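PDB 3VIQ: mating-type switching protein swi5 from Schizosaccharomyces pombe, which is required for normal mating-type switching and, together with its partner Sfr1, takes part in Rhp51-dependent recombinational repair of DNA. Local coordinates for residues Glu14-Lys17 with Glu18-Ser22; Val40-His43 with Ile44-His48; Glu52-Asp55 with Ile56-Met60; Thr71-Glu74 with Leu75-Arg78. One frame throughout, in Å; residues are numbered along the deposited sequence. Where two conformers were deposited one is given.

Interaction 1: residues Glu14-Lys17 with Glu18-Ser22; sequences EQQK and EQLES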
loop_
_atom_site.group_PDB
_atom_site.type_symbol
_atom_site.label_atom_id
_atom_site.label_comp_id
_atom_site.label_asym_id
_atom_site.label_seq_id
_atom_site.Cartn_x
_atom_site.Cartn_y
_atom_site.Cartn_z
ATOM N N GLU B 14 -16.999 8.991 33.512
ATOM C CA GLU B 14 -18.260 8.405 33.142
ATOM C C GLU B 14 -18.941 9.362 32.198
ATOM O O GLU B 14 -19.417 8.937 31.171
ATOM C CB GLU B 14 -19.153 8.108 34.347
ATOM C CG GLU B 14 -18.761 6.856 35.092
ATOM C CD GLU B 14 -19.369 6.724 36.489
ATOM O OE1 GLU B 14 -20.042 7.645 37.002
ATOM O OE2 GLU B 14 -19.152 5.659 37.100
ATOM N N GLN B 15 -18.963 10.643 32.529
ATOM C CA GLN B 15 -19.623 11.644 31.675
ATOM C C GLN B 15 -18.893 11.854 30.354
ATOM O O GLN B 15 -19.514 12.082 29.323
ATOM C CB GLN B 15 -19.729 12.965 32.392
ATOM C CG GLN B 15 -20.584 12.879 33.624
ATOM C CD GLN B 15 -20.469 14.108 34.470
ATOM O OE1 GLN B 15 -19.937 14.060 35.580
ATOM N NE2 GLN B 15 -20.955 15.234 33.949
ATOM N N GLN B 16 -17.566 11.792 30.396
ATOM C CA GLN B 16 -16.777 11.888 29.166
ATOM C C GLN B 16 -17.118 10.745 28.217
ATOM O O GLN B 16 -17.299 10.946 27.007
ATOM C CB GLN B 16 -15.280 11.858 29.493
ATOM C CG GLN B 16 -14.419 12.271 28.307
ATOM C CD GLN B 16 -12.945 12.089 28.556
ATOM O OE1 GLN B 16 -12.544 11.523 29.566
ATOM N NE2 GLN B 16 -12.125 12.567 27.636
ATOM N N LYS B 17 -17.142 9.538 28.759
ATOM C CA LYS B 17 -17.538 8.358 27.983
ATOM C C LYS B 17 -18.942 8.479 27.379
ATOM O O LYS B 17 -19.144 8.155 26.204
ATOM C CB LYS B 17 -17.471 7.106 28.850
ATOM C CG LYS B 17 -17.916 5.876 28.110
ATOM C CD LYS B 17 -17.850 4.620 28.951
ATOM C CE LYS B 17 -18.226 3.385 28.122
ATOM N NZ LYS B 17 -18.561 2.282 29.032
ATOM N N GLU B 18 -19.917 8.912 28.177
ATOM C CA GLU B 18 -21.300 9.121 27.677
ATOM C C GLU B 18 -21.361 10.103 26.552
ATOM O O GLU B 18 -22.043 9.866 25.550
ATOM C CB GLU B 18 -22.201 9.689 28.754
ATOM C CG GLU B 18 -22.898 8.673 29.577
ATOM C CD GLU B 18 -23.856 9.328 30.568
ATOM O OE1 GLU B 18 -23.447 9.463 31.743
ATOM O OE2 GLU B 18 -24.971 9.734 30.140
ATOM N N GLN B 19 -20.687 11.237 26.730
ATOM C CA GLN B 19 -20.683 12.246 25.681
ATOM C C GLN B 19 -20.041 11.717 24.375
ATOM O O GLN B 19 -20.465 12.076 23.261
ATOM C CB GLN B 19 -19.944 13.492 26.168
ATOM C CG GLN B 19 -19.661 14.520 25.061
ATOM C CD GLN B 19 -20.930 15.159 24.516
ATOM O OE1 GLN B 19 -21.177 15.151 23.302
ATOM N NE2 GLN B 19 -21.738 15.728 25.406
ATOM N N LEU B 20 -18.988 10.908 24.519
ATOM C CA LEU B 20 -18.294 10.329 23.366
ATOM C C LEU B 20 -19.152 9.281 22.635
ATOM O O LEU B 20 -19.132 9.236 21.413
ATOM C CB LEU B 20 -16.958 9.712 23.777
ATOM C CG LEU B 20 -15.783 10.711 23.767
ATOM C CD1 LEU B 20 -14.727 10.225 24.767
ATOM C CD2 LEU B 20 -15.179 10.895 22.378
ATOM N N GLU B 21 -19.892 8.459 23.379
ATOM C CA GLU B 21 -20.824 7.529 22.772
ATOM C C GLU B 21 -21.893 8.310 22.016
ATOM O O GLU B 21 -22.331 7.888 20.961
ATOM C CB GLU B 21 -21.465 6.610 23.830
ATOM C CG GLU B 21 -20.447 5.602 24.395
ATOM C CD GLU B 21 -20.912 4.847 25.639
ATOM O OE1 GLU B 21 -21.570 5.426 26.531
ATOM O OE2 GLU B 21 -20.578 3.652 25.728
ATOM N N SER B 22 -22.307 9.444 22.555
ATOM C CA SER B 22 -23.326 10.253 21.885
ATOM C C SER B 22 -22.744 10.909 20.611
ATOM O O SER B 22 -23.338 10.855 19.525
ATOM C CB SER B 22 -23.885 11.287 22.869
ATOM O OG SER B 22 -24.692 12.202 22.189
#
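Lys17 and Glu21 form an i to i+4 contact on one turn of helix 3-29, the long amino-terminal helix of the chain, on the side that meets the partner protein Sfr1. The backbone evidence is regular: Glu21 N donates to Lys17 O at 2.9 Å with an N-H...O angle of 162°, and Glu18, Gln19 and Leu20 bond in the same way to Glu14, Gln15 and Gln16. Lys17 is fully extended, with CG turned away from its own backbone N (chi1 178°). Glu21 has CG anti to the carbonyl carbon (chi1 -70°), which leans the chain back over Lys17, its CG 3.4 Å from Lys17 O. The two side chains slant across each other, and the touch is made by Lys17 CE against Glu21 OE2 at 3.4 Å. Lys17 NZ stays 4.1 Å from Glu21 OE2, beyond a salt bridge; the ammonium instead pairs with Glu15 of the Sfr1 chain. Replacing Glu21 by an alanine would probably leave the lysine methylenes without their carboxylate neighbour and weaken the negative field near the ammonium. One residue back, Gln16 and Leu20 lie alongside and point the same way, Gln16 CG resting 4.1 Å from Leu20 CD1; both also pack on Val16 of the Sfr1 chain. Glu14 makes a salt bridge with Arg8 of that chain, and Glu14 OE1 is hydrogen-bonded to His11 ND1 of the same chain as itself. Such i to i+4 pairing, along a helix that packs on a second chain, is consistent with a coiled-coil-like association of helices.

Interaction 2: residues Val40-His43 with Ile44-His48; sequences VQKH and IDLLH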
loop_
_atom_site.group_PDB
_atom_site.type_symbol
_atom_site.label_atom_id
_atom_site.label_comp_id
_atom_site.label_asym_id
_atom_site.label_seq_id
_atom_site.Cartn_x
_atom_site.Cartn_y
_atom_site.Cartn_z
ATOM N N VAL B 40 -12.841 3.566 5.356
ATOM C CA VAL B 40 -11.547 4.238 5.418
ATOM C C VAL B 40 -10.432 3.304 4.963
ATOM O O VAL B 40 -9.574 3.705 4.186
ATOM C CB VAL B 40 -11.232 4.733 6.825
ATOM C CG1 VAL B 40 -9.841 5.330 6.866
ATOM C CG2 VAL B 40 -12.344 5.748 7.280
ATOM N N GLN B 41 -10.448 2.061 5.438
ATOM C CA GLN B 41 -9.425 1.089 5.023
ATOM C C GLN B 41 -9.508 0.823 3.510
ATOM O O GLN B 41 -8.486 0.777 2.830
ATOM C CB GLN B 41 -9.554 -0.234 5.806
ATOM C CG GLN B 41 -8.384 -1.202 5.626
ATOM C CD GLN B 41 -7.044 -0.597 6.101
ATOM O OE1 GLN B 41 -6.978 0.048 7.159
ATOM N NE2 GLN B 41 -5.984 -0.797 5.308
ATOM N N LYS B 42 -10.706 0.654 2.962
ATOM C CA LYS B 42 -10.774 0.350 1.518
ATOM C C LYS B 42 -10.156 1.507 0.720
ATOM O O LYS B 42 -9.450 1.281 -0.258
ATOM C CB LYS B 42 -12.203 0.077 1.059
ATOM C CG LYS B 42 -12.388 0.007 -0.442
ATOM C CD LYS B 42 -13.780 -0.542 -0.865
ATOM C CE LYS B 42 -14.081 -0.140 -2.316
ATOM N NZ LYS B 42 -14.992 -1.081 -3.032
ATOM N N HIS B 43 -10.391 2.735 1.175
ATOM C CA HIS B 43 -9.907 3.930 0.502
ATOM C C HIS B 43 -8.399 3.982 0.610
ATOM O O HIS B 43 -7.726 4.164 -0.395
ATOM C CB HIS B 43 -10.563 5.223 1.051
ATOM C CG HIS B 43 -10.110 6.475 0.351
ATOM N ND1 HIS B 43 -9.314 7.426 0.956
ATOM C CD2 HIS B 43 -10.339 6.922 -0.908
ATOM C CE1 HIS B 43 -9.068 8.399 0.097
ATOM N NE2 HIS B 43 -9.664 8.106 -1.046
ATOM N N ILE B 44 -7.880 3.771 1.809
ATOM C CA ILE B 44 -6.420 3.793 2.045
ATOM C C ILE B 44 -5.683 2.778 1.149
ATOM O O ILE B 44 -4.617 3.066 0.664
ATOM C CB ILE B 44 -6.086 3.507 3.522
ATOM C CG1 ILE B 44 -6.363 4.747 4.369
ATOM C CG2 ILE B 44 -4.595 3.059 3.736
ATOM C CD1 ILE B 44 -6.056 4.535 5.834
ATOM N N ASP B 45 -6.250 1.591 0.949
ATOM C CA ASP B 45 -5.583 0.544 0.164
ATOM C C ASP B 45 -5.615 0.900 -1.354
ATOM O O ASP B 45 -4.634 0.722 -2.071
ATOM C CB ASP B 45 -6.268 -0.809 0.391
ATOM C CG ASP B 45 -6.211 -1.287 1.851
ATOM O OD1 ASP B 45 -5.369 -0.805 2.646
ATOM O OD2 ASP B 45 -7.024 -2.169 2.206
ATOM N N LEU B 46 -6.757 1.383 -1.839
ATOM C CA LEU B 46 -6.835 1.927 -3.199
ATOM C C LEU B 46 -5.862 3.100 -3.469
ATOM O O LEU B 46 -5.149 3.089 -4.498
ATOM C CB LEU B 46 -8.263 2.294 -3.546
ATOM C CG LEU B 46 -9.163 1.060 -3.677
ATOM C CD1 LEU B 46 -10.636 1.487 -3.821
ATOM C CD2 LEU B 46 -8.732 0.151 -4.847
ATOM N N LEU B 47 -5.769 4.064 -2.550
ATOM C CA LEU B 47 -4.869 5.211 -2.752
ATOM C C LEU B 47 -3.413 4.738 -2.780
ATOM O O LEU B 47 -2.595 5.241 -3.579
ATOM C CB LEU B 47 -5.068 6.259 -1.652
ATOM C CG LEU B 47 -4.435 7.645 -1.843
ATOM C CD1 LEU B 47 -5.044 8.324 -3.090
ATOM C CD2 LEU B 47 -4.629 8.582 -0.606
ATOM N N HIS B 48 -3.107 3.773 -1.902
ATOM C CA HIS B 48 -1.792 3.144 -1.799
ATOM C C HIS B 48 -1.435 2.546 -3.153
ATOM O O HIS B 48 -0.470 2.913 -3.795
ATOM C CB HIS B 48 -1.869 2.084 -0.664
ATOM C CG HIS B 48 -0.733 1.098 -0.604
ATOM N ND1 HIS B 48 0.480 1.381 -0.003
ATOM C CD2 HIS B 48 -0.673 -0.207 -0.967
ATOM C CE1 HIS B 48 1.252 0.309 -0.052
ATOM N NE2 HIS B 48 0.577 -0.667 -0.630
#
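Gln41 reaches forward one turn to Asp45, its NE2 lying 2.7 Å from Asp45 OD1. The distance is short, but the bond is weak because the N-H...O angle is only 126°, and the amide and carboxylate planes stand 53° apart. A bend at chi2 (61°) turns the Gln41 amide toward Asp45. The Asp45 carboxylate also lies over the backbone below it, with CG 3.2 Å from Gln41 O. On adjoining parts of the surface, Val40 CG1 touches Ile44 CD1 at 4.0 Å, and Lys42 runs beside Leu46, its CG 4.1 Å from Leu46 CD1.

These are i to i+4 pairs of an alpha helix, here in the first part of helix 36-67, and the backbone sets their spacing: Asp45 N donates to Gln41 O at 3.0 Å, and Leu46 N to Lys42 O at 3.1 Å.

Further out lies the Sfr1 chain. The buried His43 has CG anti to the backbone N, and its NE2 is hydrogen-bonded to Glu37 of the Sfr1 chain. Val40 packs on Ala29 of that chain, and Leu46 on Gln42 of the Sfr1 chain.

Interaction 3: residues Glu52-Asp55 with Ile56-Met60; sequences EIRD and IALGM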
loop_
_atom_site.group_PDB
_atom_site.type_symbol
_atom_site.label_atom_id
_atom_site.label_comp_id
_atom_site.label_asym_id
_atom_site.label_seq_id
_atom_site.Cartn_x
_atom_site.Cartn_y
_atom_site.Cartn_z
ATOM N N GLU B 52 1.319 3.980 -6.023
ATOM C CA GLU B 52 2.457 3.081 -6.353
ATOM C C GLU B 52 2.542 2.732 -7.852
ATOM O O GLU B 52 3.641 2.811 -8.451
ATOM C CB GLU B 52 2.428 1.787 -5.523
ATOM C CG GLU B 52 2.609 2.016 -4.022
ATOM C CD GLU B 52 2.769 0.735 -3.214
ATOM O OE1 GLU B 52 2.561 -0.364 -3.746
ATOM O OE2 GLU B 52 3.126 0.828 -2.021
ATOM N N ILE B 53 1.417 2.309 -8.449
ATOM C CA ILE B 53 1.446 1.813 -9.839
ATOM C C ILE B 53 1.597 2.976 -10.823
ATOM O O ILE B 53 2.248 2.824 -11.856
ATOM C CB ILE B 53 0.239 0.879 -10.206
ATOM C CG1 ILE B 53 0.432 0.243 -11.596
ATOM C CG2 ILE B 53 -1.089 1.633 -10.183
ATOM C CD1 ILE B 53 1.533 -0.874 -11.662
ATOM N N ARG B 54 1.054 4.147 -10.505
ATOM C CA ARG B 54 1.286 5.320 -11.383
ATOM C C ARG B 54 2.770 5.728 -11.357
ATOM O O ARG B 54 3.358 5.966 -12.394
ATOM C CB ARG B 54 0.400 6.523 -11.025
ATOM C CG ARG B 54 0.863 7.852 -11.661
ATOM C CD ARG B 54 -0.146 8.976 -11.543
ATOM N NE ARG B 54 -0.146 9.564 -10.209
ATOM C CZ ARG B 54 -0.732 10.710 -9.867
ATOM N NH1 ARG B 54 -1.405 11.438 -10.750
ATOM N NH2 ARG B 54 -0.647 11.123 -8.605
ATOM N N ASP B 55 3.352 5.803 -10.174
ATOM C CA ASP B 55 4.821 6.022 -10.012
ATOM C C ASP B 55 5.701 5.078 -10.839
ATOM O O ASP B 55 6.531 5.529 -11.652
ATOM C CB ASP B 55 5.183 5.918 -8.548
ATOM C CG ASP B 55 4.844 7.185 -7.775
ATOM O OD1 ASP B 55 4.285 8.153 -8.358
ATOM O OD2 ASP B 55 5.129 7.209 -6.570
ATOM N N ILE B 56 5.477 3.780 -10.644
ATOM C CA ILE B 56 6.130 2.709 -11.410
ATOM C C ILE B 56 5.906 2.831 -12.930
ATOM O O ILE B 56 6.861 2.777 -13.702
ATOM C CB ILE B 56 5.711 1.293 -10.896
ATOM C CG1 ILE B 56 6.265 1.076 -9.483
ATOM C CG2 ILE B 56 6.202 0.155 -11.844
ATOM C CD1 ILE B 56 5.746 -0.173 -8.765
ATOM N N ALA B 57 4.667 3.018 -13.353
ATOM C CA ALA B 57 4.351 3.217 -14.763
ATOM C C ALA B 57 5.087 4.445 -15.310
ATOM O O ALA B 57 5.689 4.371 -16.391
ATOM C CB ALA B 57 2.821 3.355 -14.973
ATOM N N LEU B 58 5.117 5.540 -14.552
ATOM C CA LEU B 58 5.781 6.745 -15.046
ATOM C C LEU B 58 7.241 6.483 -15.166
ATOM O O LEU B 58 7.861 6.883 -16.146
ATOM C CB LEU B 58 5.513 7.969 -14.163
ATOM C CG LEU B 58 4.134 8.619 -14.387
ATOM C CD1 LEU B 58 3.803 9.714 -13.309
ATOM C CD2 LEU B 58 4.055 9.160 -15.815
ATOM N N GLY B 59 7.817 5.788 -14.186
ATOM C CA GLY B 59 9.246 5.406 -14.264
ATOM C C GLY B 59 9.603 4.621 -15.520
ATOM O O GLY B 59 10.544 4.946 -16.222
ATOM N N MET B 60 8.827 3.598 -15.827
ATOM C CA MET B 60 9.097 2.753 -17.000
ATOM C C MET B 60 8.907 3.472 -18.337
ATOM O O MET B 60 9.769 3.374 -19.234
ATOM C CB MET B 60 8.213 1.515 -16.953
ATOM C CG MET B 60 8.461 0.649 -15.734
ATOM S SD MET B 60 7.420 -0.839 -15.789
ATOM C CE MET B 60 8.265 -1.775 -14.505
#
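The backbone from Glu52 to Met60 runs as continuous alpha helix, with Ile56 N, Ala57 N, Leu58 N and Gly59 N each donating to the carbonyl four residues earlier; the bond from Ile56 N to Glu52 O is the straightest, at 174°. This lies in the second half of helix 36-67, the long helix that Swi5 lays against Sfr1, and its side chains meet in the i to i+4 pattern of such a helix. Arg54 and Leu58 carry the side-chain contact. They lie side by side and point the same way, the aliphatic root of the arginine serving as an apolar surface for the leucine. Arg54 starts with CG anti to the backbone N (chi1 165°), then bends at chi3 (78°), so that its guanidinium group turns aside from the line of the first methylenes. That polar end is engaged with the carboxy terminus of the same chain: NH1 makes a salt bridge with OXT of Glu85, tying the tail of the protein back to this helix. Arg54 also packs on Trp48 of the Sfr1 chain, as does the buried Ala57, whose CB lies 3.2 Å from Ile53 O. Ile56 faces another part of the partner, packing on Leu110 of Sfr1. Ile56 CG1 passes back over the preceding turn, 3.3 Å from Glu52 O. Leu58 leans back in the same manner, its CG 3.4 Å from Arg54 O, and this brings its CD1 to 3.9 Å from Arg54 CG.

Interaction 4: residues Thr71-Glu74 with Leu75-Arg78; sequences TSVE and LFDR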
loop_
_atom_site.group_PDB
_atom_site.type_symbol
_atom_site.label_atom_id
_atom_site.label_comp_id
_atom_site.label_asym_id
_atom_site.label_seq_id
_atom_site.Cartn_x
_atom_site.Cartn_y
_atom_site.Cartn_z
ATOM N N THR B 71 10.342 13.474 -24.804
ATOM C CA THR B 71 9.731 13.766 -23.524
ATOM C C THR B 71 8.689 12.714 -23.281
ATOM O O THR B 71 8.062 12.213 -24.235
ATOM C CB THR B 71 9.113 15.137 -23.496
ATOM O OG1 THR B 71 10.063 16.078 -23.990
ATOM C CG2 THR B 71 8.744 15.504 -22.084
ATOM N N SER B 72 8.532 12.367 -22.000
ATOM C CA SER B 72 7.651 11.293 -21.562
ATOM C C SER B 72 6.235 11.498 -22.098
ATOM O O SER B 72 5.627 10.549 -22.570
ATOM C CB SER B 72 7.635 11.210 -20.032
ATOM O OG SER B 72 7.131 12.420 -19.501
ATOM N N VAL B 73 5.740 12.736 -22.078
ATOM C CA VAL B 73 4.369 12.989 -22.519
ATOM C C VAL B 73 4.120 12.503 -23.947
ATOM O O VAL B 73 3.007 12.115 -24.260
ATOM C CB VAL B 73 3.938 14.476 -22.397
ATOM C CG1 VAL B 73 3.740 14.863 -20.945
ATOM C CG2 VAL B 73 4.935 15.402 -23.118
ATOM N N GLU B 74 5.145 12.472 -24.799
ATOM C CA GLU B 74 4.940 12.057 -26.179
ATOM C C GLU B 74 4.597 10.557 -26.271
ATOM O O GLU B 74 4.018 10.102 -27.270
ATOM C CB GLU B 74 6.148 12.421 -27.030
ATOM C CG GLU B 74 6.472 13.931 -27.000
ATOM C CD GLU B 74 7.767 14.285 -27.719
ATOM O OE1 GLU B 74 8.020 13.735 -28.820
ATOM O OE2 GLU B 74 8.530 15.133 -27.187
ATOM N N LEU B 75 4.870 9.791 -25.214
ATOM C CA LEU B 75 4.567 8.349 -25.245
ATOM C C LEU B 75 3.278 7.958 -24.528
ATOM O O LEU B 75 2.837 6.774 -24.586
ATOM C CB LEU B 75 5.734 7.538 -24.676
ATOM C CG LEU B 75 7.074 7.687 -25.369
ATOM C CD1 LEU B 75 7.707 9.007 -24.950
ATOM C CD2 LEU B 75 7.956 6.523 -24.984
ATOM N N PHE B 76 2.644 8.935 -23.881
ATOM C CA PHE B 76 1.431 8.654 -23.075
ATOM C C PHE B 76 0.323 7.988 -23.886
ATOM O O PHE B 76 -0.332 7.057 -23.400
ATOM C CB PHE B 76 0.946 9.934 -22.393
ATOM C CG PHE B 76 1.736 10.318 -21.138
ATOM C CD1 PHE B 76 2.882 9.603 -20.730
ATOM C CD2 PHE B 76 1.308 11.387 -20.345
ATOM C CE1 PHE B 76 3.595 9.965 -19.552
ATOM C CE2 PHE B 76 1.998 11.753 -19.186
ATOM C CZ PHE B 76 3.150 11.040 -18.783
ATOM N N ASP B 77 0.127 8.413 -25.132
ATOM C CA ASP B 77 -0.941 7.809 -25.940
ATOM C C ASP B 77 -0.707 6.344 -26.247
ATOM O O ASP B 77 -1.628 5.536 -26.170
ATOM C CB ASP B 77 -1.152 8.562 -27.242
ATOM C CG ASP B 77 -1.885 9.843 -27.035
ATOM O OD1 ASP B 77 -2.802 9.887 -26.179
ATOM O OD2 ASP B 77 -1.542 10.818 -27.722
ATOM N N ARG B 78 0.520 6.029 -26.621
ATOM C CA ARG B 78 0.950 4.662 -26.895
ATOM C C ARG B 78 0.688 3.734 -25.705
ATOM O O ARG B 78 0.359 2.555 -25.883
ATOM C CB ARG B 78 2.443 4.677 -27.206
ATOM C CG ARG B 78 3.110 3.322 -27.286
ATOM C CD ARG B 78 4.421 3.426 -28.051
ATOM N NE ARG B 78 5.360 2.400 -27.620
ATOM C CZ ARG B 78 6.682 2.507 -27.688
ATOM N NH1 ARG B 78 7.264 3.603 -28.182
ATOM N NH2 ARG B 78 7.425 1.505 -27.244
HETATM O O HOH W 1 1.445 10.721 -26.254
HETATM O O HOH W 2 2.102 8.185 -27.900
#
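Phe76, with CG anti to the carbonyl carbon (chi1 -79°), swings its ring back over Val73, while Val73 has CG1 anti to the carbonyl carbon, on the side of the ring. The result is a CH-pi contact: Val73 CA stands 4.0 Å from the Phe76 ring centroid, only 8° off the ring normal and so squarely over one face. Val73 CG1 adds an apolar touch to Phe76 CE2, also at 4.0 Å, the two side chains lying askew to one another. Leu75 likewise folds back, its CD1 3.3 Å from Thr71 O.

The backbone supporting these groups is a tight turn leading into the short helix 76-79. Its bonds span three residues: Leu75 N donates to Ser72 O at 2.9 Å, and Phe76 N to Val73 O at 3.2 Å. In the latter the donor sits 67° out of the carbonyl plane, well off a lone pair. Two waters bridge the backbone between the turn and the short helix. Water 1 donates to Val73 O and, weakly, to Glu74 O while accepting from Asp77 N, and water 2 links Glu74 O to Arg78 N.

An alanine in place of Phe76 would probably leave Val73 CA without its aromatic cover and open a gap against the long helix.

The turn is held by its apolar side chains against helix 36-67, where Leu75, buried, packs on Val64 and Ala65, and Phe76 on Leu58. Val81 in the following loop also touches Phe76, and Arg78 O is hydrogen-bonded to Gln54 of the Sfr1 chain.

The four contacts follow one another along an elongated chain. Interaction 1 is on helix 3-29, its centre 30 Å from that of interaction 2, with nearest atoms about 16 Å apart. Interactions 2 and 3 share helix 36-67, their centres 18 Å apart. Interaction 4 folds back onto that helix: Leu58 CD2 packs on Phe76 CZ at 3.6 Å, the direct touch joining interactions 3 and 4, whose centres are 13 Å apart. Interactions 1 and 4 lie on opposite sides of the chain's centre, 57 Å apart between centres. What all four have in common is Sfr1, which contacts residues of each and thus runs along much of Swi5.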